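PDB 5YU3: lysine cyclodeaminase from Streptomyces pristinaespiralis, which catalyses the NAD-dependent cyclisation of L-lysine to L-pipecolic acid with loss of ammonia, and also recognises L-ornithine and L-2,4-diaminobutyric acid. Local coordinates for residues 118-131 and 149-161. Sequence-based numbering, arbitrary orientation.
Sequences TALRTGAASAVASR and QAVTQLHALSLVL. With NAD (nicotinamide-adenine-dinucleotide), chain F; PRO (proline), chain G.
T152 carries its hydroxyl between the backbone N and the carbonyl carbon (chi1 48°), pointed at A119, while Q153 bends at chi2 (-67°) to bring its amide over to S126. The pair illustrates how polar side chains can tie together two helices that run close. T152 OG1 gives a 2.8 Å hydrogen bond to A119 O, arriving above the carbonyl plane on the face opposite G123 N, so one oxygen serves both helices. S126 OG donates to Q153 OE1 at 2.7 Å, in the amide plane and on a lone pair; Q153 NE2 adds a weak bond to T122 O. Between these grips G123 lets the backbones approach, its CA 4.5 Å from that of Q153, with A156 CB against its carbonyl oxygen; further along, A127 meets A156 and V160.

At the cofactor end, Q149 NE2 and Q149 N donate to O2N and O1N of the nicotinamide-side phosphate of NAD, and R121 NH2 grips the carboxylate of bound proline. T122 OG1, 3.2 Å from nicotinamide C4N, donates to T118 O and accepts from R121 NH1; a valine here, lacking the hydroxyl, would probably leave the guanidinium less firmly set beside the nicotinamide.

The segment axes cross at -44°, with a closest approach of 7.9 Å. Helix 148-160 follows strand 140-144 of the Rossmann-type parallel sheet; strand 229-232 meets both helices, helix 20-39 packs on L120 and L159, and Y341 of the second subunit reaches H155.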
# COMPACT_ATOMS: atom_id res chain seq x y z
N THR A 118 2.84 -5.60 -15.14
CA THR A 118 2.51 -6.87 -14.47
C THR A 118 2.51 -8.01 -15.48
O THR A 118 3.10 -9.07 -15.24
CB THR A 118 1.15 -6.78 -13.76
OG1 THR A 118 1.22 -5.85 -12.67
CG2 THR A 118 0.73 -8.16 -13.19
N ALA A 119 1.88 -7.79 -16.63
CA ALA A 119 1.84 -8.83 -17.66
C ALA A 119 3.24 -9.17 -18.15
O ALA A 119 3.56 -10.35 -18.36
CB ALA A 119 0.95 -8.38 -18.83
N LEU A 120 4.10 -8.16 -18.31
CA LEU A 120 5.46 -8.40 -18.77
C LEU A 120 6.26 -9.22 -17.77
O LEU A 120 6.90 -10.21 -18.15
CB LEU A 120 6.17 -7.06 -19.04
CG LEU A 120 5.59 -6.27 -20.22
CD1 LEU A 120 6.30 -4.92 -20.36
CD2 LEU A 120 5.69 -7.06 -21.52
N ARG A 121 6.29 -8.80 -16.50
CA ARG A 121 7.17 -9.51 -15.57
C ARG A 121 6.62 -10.88 -15.20
O ARG A 121 7.39 -11.76 -14.77
CB ARG A 121 7.46 -8.65 -14.31
CG ARG A 121 6.27 -8.17 -13.48
CD ARG A 121 5.63 -9.31 -12.68
NE ARG A 121 5.17 -8.92 -11.36
CZ ARG A 121 4.30 -9.62 -10.63
NH1 ARG A 121 3.77 -10.75 -11.11
NH2 ARG A 121 3.96 -9.18 -9.41
N THR A 122 5.31 -11.10 -15.36
CA THR A 122 4.73 -12.41 -15.09
C THR A 122 5.07 -13.40 -16.19
O THR A 122 5.41 -14.56 -15.91
CB THR A 122 3.21 -12.27 -14.92
OG1 THR A 122 2.95 -11.31 -13.89
CG2 THR A 122 2.57 -13.59 -14.52
N GLY A 123 5.01 -12.95 -17.45
CA GLY A 123 5.56 -13.75 -18.53
C GLY A 123 7.05 -14.00 -18.35
O GLY A 123 7.53 -15.12 -18.53
N ALA A 124 7.79 -12.96 -17.97
CA ALA A 124 9.23 -13.10 -17.81
C ALA A 124 9.58 -14.13 -16.75
O ALA A 124 10.51 -14.91 -16.92
CB ALA A 124 9.87 -11.75 -17.47
N ALA A 125 8.85 -14.13 -15.63
CA ALA A 125 9.16 -15.06 -14.56
C ALA A 125 8.97 -16.50 -15.02
O ALA A 125 9.81 -17.37 -14.74
CB ALA A 125 8.31 -14.76 -13.33
N SER A 126 7.87 -16.76 -15.74
CA SER A 126 7.67 -18.09 -16.33
C SER A 126 8.80 -18.45 -17.29
O SER A 126 9.23 -19.61 -17.34
CB SER A 126 6.32 -18.16 -17.04
OG SER A 126 5.24 -18.16 -16.12
N ALA A 127 9.29 -17.47 -18.05
CA ALA A 127 10.40 -17.73 -18.97
C ALA A 127 11.67 -18.09 -18.22
O ALA A 127 12.41 -18.99 -18.64
CB ALA A 127 10.64 -16.52 -19.88
N VAL A 128 11.96 -17.39 -17.11
CA VAL A 128 13.12 -17.73 -16.30
C VAL A 128 13.01 -19.16 -15.78
O VAL A 128 13.97 -19.94 -15.84
CB VAL A 128 13.29 -16.73 -15.14
CG1 VAL A 128 14.40 -17.18 -14.18
CG2 VAL A 128 13.59 -15.35 -15.68
N ALA A 129 11.84 -19.51 -15.23
CA ALA A 129 11.66 -20.85 -14.67
C ALA A 129 11.70 -21.91 -15.75
O ALA A 129 12.23 -23.01 -15.53
CB ALA A 129 10.33 -20.95 -13.92
N SER A 130 11.11 -21.62 -16.92
CA SER A 130 11.02 -22.64 -17.97
C SER A 130 12.36 -22.86 -18.65
O SER A 130 12.64 -23.97 -19.12
CB SER A 130 9.95 -22.25 -18.99
OG SER A 130 8.67 -22.14 -18.39
N ARG A 131 13.20 -21.83 -18.73
CA ARG A 131 14.55 -22.05 -19.22
C ARG A 131 15.28 -23.07 -18.35
O ARG A 131 16.04 -23.90 -18.86
CB ARG A 131 15.31 -20.72 -19.25
CG ARG A 131 16.39 -20.64 -20.30
CD ARG A 131 16.67 -19.18 -20.61
NE ARG A 131 16.71 -18.41 -19.38
CZ ARG A 131 17.04 -17.13 -19.30
NH1 ARG A 131 17.35 -16.45 -20.41
NH2 ARG A 131 17.06 -16.52 -18.12
N GLN A 149 -3.00 -12.71 -19.10
CA GLN A 149 -1.66 -13.26 -18.82
C GLN A 149 -1.23 -14.25 -19.89
O GLN A 149 -0.04 -14.35 -20.20
CB GLN A 149 -1.62 -13.94 -17.44
CG GLN A 149 -1.89 -13.01 -16.25
CD GLN A 149 -1.19 -11.67 -16.36
OE1 GLN A 149 0.03 -11.60 -16.55
NE2 GLN A 149 -1.96 -10.59 -16.23
N ALA A 150 -2.18 -14.99 -20.46
CA ALA A 150 -1.83 -15.98 -21.47
C ALA A 150 -1.08 -15.33 -22.63
O ALA A 150 -0.20 -15.96 -23.23
CB ALA A 150 -3.09 -16.69 -21.96
N VAL A 151 -1.40 -14.07 -22.94
CA VAL A 151 -0.71 -13.39 -24.03
C VAL A 151 0.78 -13.28 -23.74
O VAL A 151 1.62 -13.64 -24.58
CB VAL A 151 -1.34 -12.00 -24.29
CG1 VAL A 151 -0.54 -11.22 -25.36
CG2 VAL A 151 -2.81 -12.16 -24.69
N THR A 152 1.15 -12.81 -22.54
CA THR A 152 2.57 -12.66 -22.26
C THR A 152 3.23 -13.96 -21.84
O THR A 152 4.46 -14.07 -21.96
CB THR A 152 2.82 -11.59 -21.20
OG1 THR A 152 1.94 -11.80 -20.08
CG2 THR A 152 2.57 -10.18 -21.78
N GLN A 153 2.46 -14.95 -21.36
CA GLN A 153 3.03 -16.29 -21.17
C GLN A 153 3.52 -16.83 -22.50
O GLN A 153 4.68 -17.26 -22.62
CB GLN A 153 1.99 -17.24 -20.56
CG GLN A 153 1.58 -16.91 -19.11
CD GLN A 153 2.71 -17.10 -18.13
OE1 GLN A 153 3.31 -18.18 -18.06
NE2 GLN A 153 3.03 -16.05 -17.38
N LEU A 154 2.66 -16.81 -23.52
CA LEU A 154 3.06 -17.28 -24.84
C LEU A 154 4.22 -16.45 -25.39
O LEU A 154 5.21 -17.00 -25.89
CB LEU A 154 1.87 -17.25 -25.80
CG LEU A 154 2.25 -17.41 -27.27
CD1 LEU A 154 2.97 -18.74 -27.49
CD2 LEU A 154 1.04 -17.33 -28.15
N HIS A 155 4.14 -15.13 -25.25
CA HIS A 155 5.18 -14.28 -25.83
C HIS A 155 6.53 -14.55 -25.18
O HIS A 155 7.52 -14.84 -25.87
CB HIS A 155 4.79 -12.80 -25.70
CG HIS A 155 5.82 -11.88 -26.25
ND1 HIS A 155 6.08 -10.63 -25.72
CD2 HIS A 155 6.67 -12.02 -27.30
CE1 HIS A 155 7.04 -10.05 -26.42
NE2 HIS A 155 7.42 -10.87 -27.39
N ALA A 156 6.60 -14.49 -23.84
CA ALA A 156 7.87 -14.71 -23.15
C ALA A 156 8.43 -16.10 -23.45
O ALA A 156 9.63 -16.25 -23.71
CB ALA A 156 7.69 -14.53 -21.64
N LEU A 157 7.59 -17.13 -23.37
CA LEU A 157 8.10 -18.48 -23.58
C LEU A 157 8.60 -18.67 -25.01
O LEU A 157 9.60 -19.37 -25.23
CB LEU A 157 7.03 -19.52 -23.24
CG LEU A 157 6.72 -19.54 -21.74
CD1 LEU A 157 5.47 -20.37 -21.46
CD2 LEU A 157 7.92 -20.04 -20.94
N SER A 158 7.95 -18.01 -25.98
CA SER A 158 8.40 -18.10 -27.37
C SER A 158 9.77 -17.47 -27.57
O SER A 158 10.44 -17.78 -28.57
CB SER A 158 7.37 -17.47 -28.31
OG SER A 158 7.49 -16.04 -28.33
N LEU A 159 10.23 -16.60 -26.66
CA LEU A 159 11.56 -16.02 -26.79
C LEU A 159 12.65 -16.89 -26.20
O LEU A 159 13.83 -16.67 -26.50
CB LEU A 159 11.64 -14.63 -26.13
CG LEU A 159 10.61 -13.61 -26.61
CD1 LEU A 159 10.75 -12.34 -25.80
CD2 LEU A 159 10.76 -13.30 -28.10
N VAL A 160 12.30 -17.85 -25.34
CA VAL A 160 13.31 -18.67 -24.68
C VAL A 160 13.24 -20.14 -25.07
O VAL A 160 14.18 -20.89 -24.75
CB VAL A 160 13.24 -18.52 -23.15
CG1 VAL A 160 13.48 -17.05 -22.75
CG2 VAL A 160 11.91 -18.99 -22.64
N LEU A 161 12.18 -20.57 -25.75
CA LEU A 161 12.03 -21.94 -26.21
C LEU A 161 11.62 -21.96 -27.68
O LEU A 161 10.93 -21.05 -28.15
CB LEU A 161 10.97 -22.70 -25.39
CG LEU A 161 11.24 -22.88 -23.90
CD1 LEU A 161 9.98 -23.38 -23.20
CD2 LEU A 161 12.45 -23.81 -23.68
PA NAD F . -8.15 -12.70 -17.30
O1A NAD F . -9.51 -12.45 -16.73
O2A NAD F . -7.63 -11.80 -18.41
O5B NAD F . -8.13 -14.19 -17.91
C5B NAD F . -8.50 -15.30 -17.09
C4B NAD F . -9.13 -16.33 -18.01
O4B NAD F . -9.35 -17.54 -17.28
C3B NAD F . -10.50 -15.88 -18.51
O3B NAD F . -10.51 -15.82 -19.95
C2B NAD F . -11.45 -16.95 -18.00
O2B NAD F . -12.51 -17.26 -18.89
C1B NAD F . -10.53 -18.13 -17.84
N9A NAD F . -10.98 -19.21 -16.93
C8A NAD F . -11.68 -19.11 -15.78
N7A NAD F . -11.87 -20.35 -15.23
C5A NAD F . -11.28 -21.25 -16.06
C6A NAD F . -11.10 -22.71 -16.11
N6A NAD F . -11.60 -23.51 -15.14
N1A NAD F . -10.40 -23.22 -17.15
C2A NAD F . -9.89 -22.47 -18.14
N3A NAD F . -10.03 -21.13 -18.17
C4A NAD F . -10.70 -20.49 -17.17
O3 NAD F . -7.10 -12.69 -16.06
PN NAD F . -5.51 -12.72 -16.14
O1N NAD F . -5.10 -13.57 -17.32
O2N NAD F . -5.01 -11.30 -16.02
O5D NAD F . -5.11 -13.46 -14.76
C5D NAD F . -5.29 -14.88 -14.63
C4D NAD F . -4.75 -15.31 -13.27
O4D NAD F . -3.37 -14.96 -13.15
C3D NAD F . -5.46 -14.61 -12.13
O3D NAD F . -5.60 -15.54 -11.03
C2D NAD F . -4.48 -13.54 -11.72
O2D NAD F . -4.68 -13.06 -10.38
C1D NAD F . -3.18 -14.29 -11.91
N1N NAD F . -1.98 -13.47 -11.98
C2N NAD F . -0.84 -13.98 -11.49
C3N NAD F . 0.34 -13.25 -11.52
C7N NAD F . 1.58 -13.87 -10.97
O7N NAD F . 2.57 -13.19 -10.77
N7N NAD F . 1.59 -15.20 -10.76
C4N NAD F . 0.36 -11.98 -12.10
C5N NAD F . -0.84 -11.49 -12.63
C6N NAD F . -2.00 -12.26 -12.57
N PRO G . -0.95 -11.65 -8.10
CA PRO G . -0.83 -10.40 -9.02
C PRO G . 0.58 -9.76 -8.89
O PRO G . 0.63 -8.59 -9.32
CB PRO G . -1.78 -9.64 -8.61
CG PRO G . -2.95 -10.68 -8.23
CD PRO G . -2.41 -11.86 -8.18
OXT PRO G . 1.61 -10.37 -8.43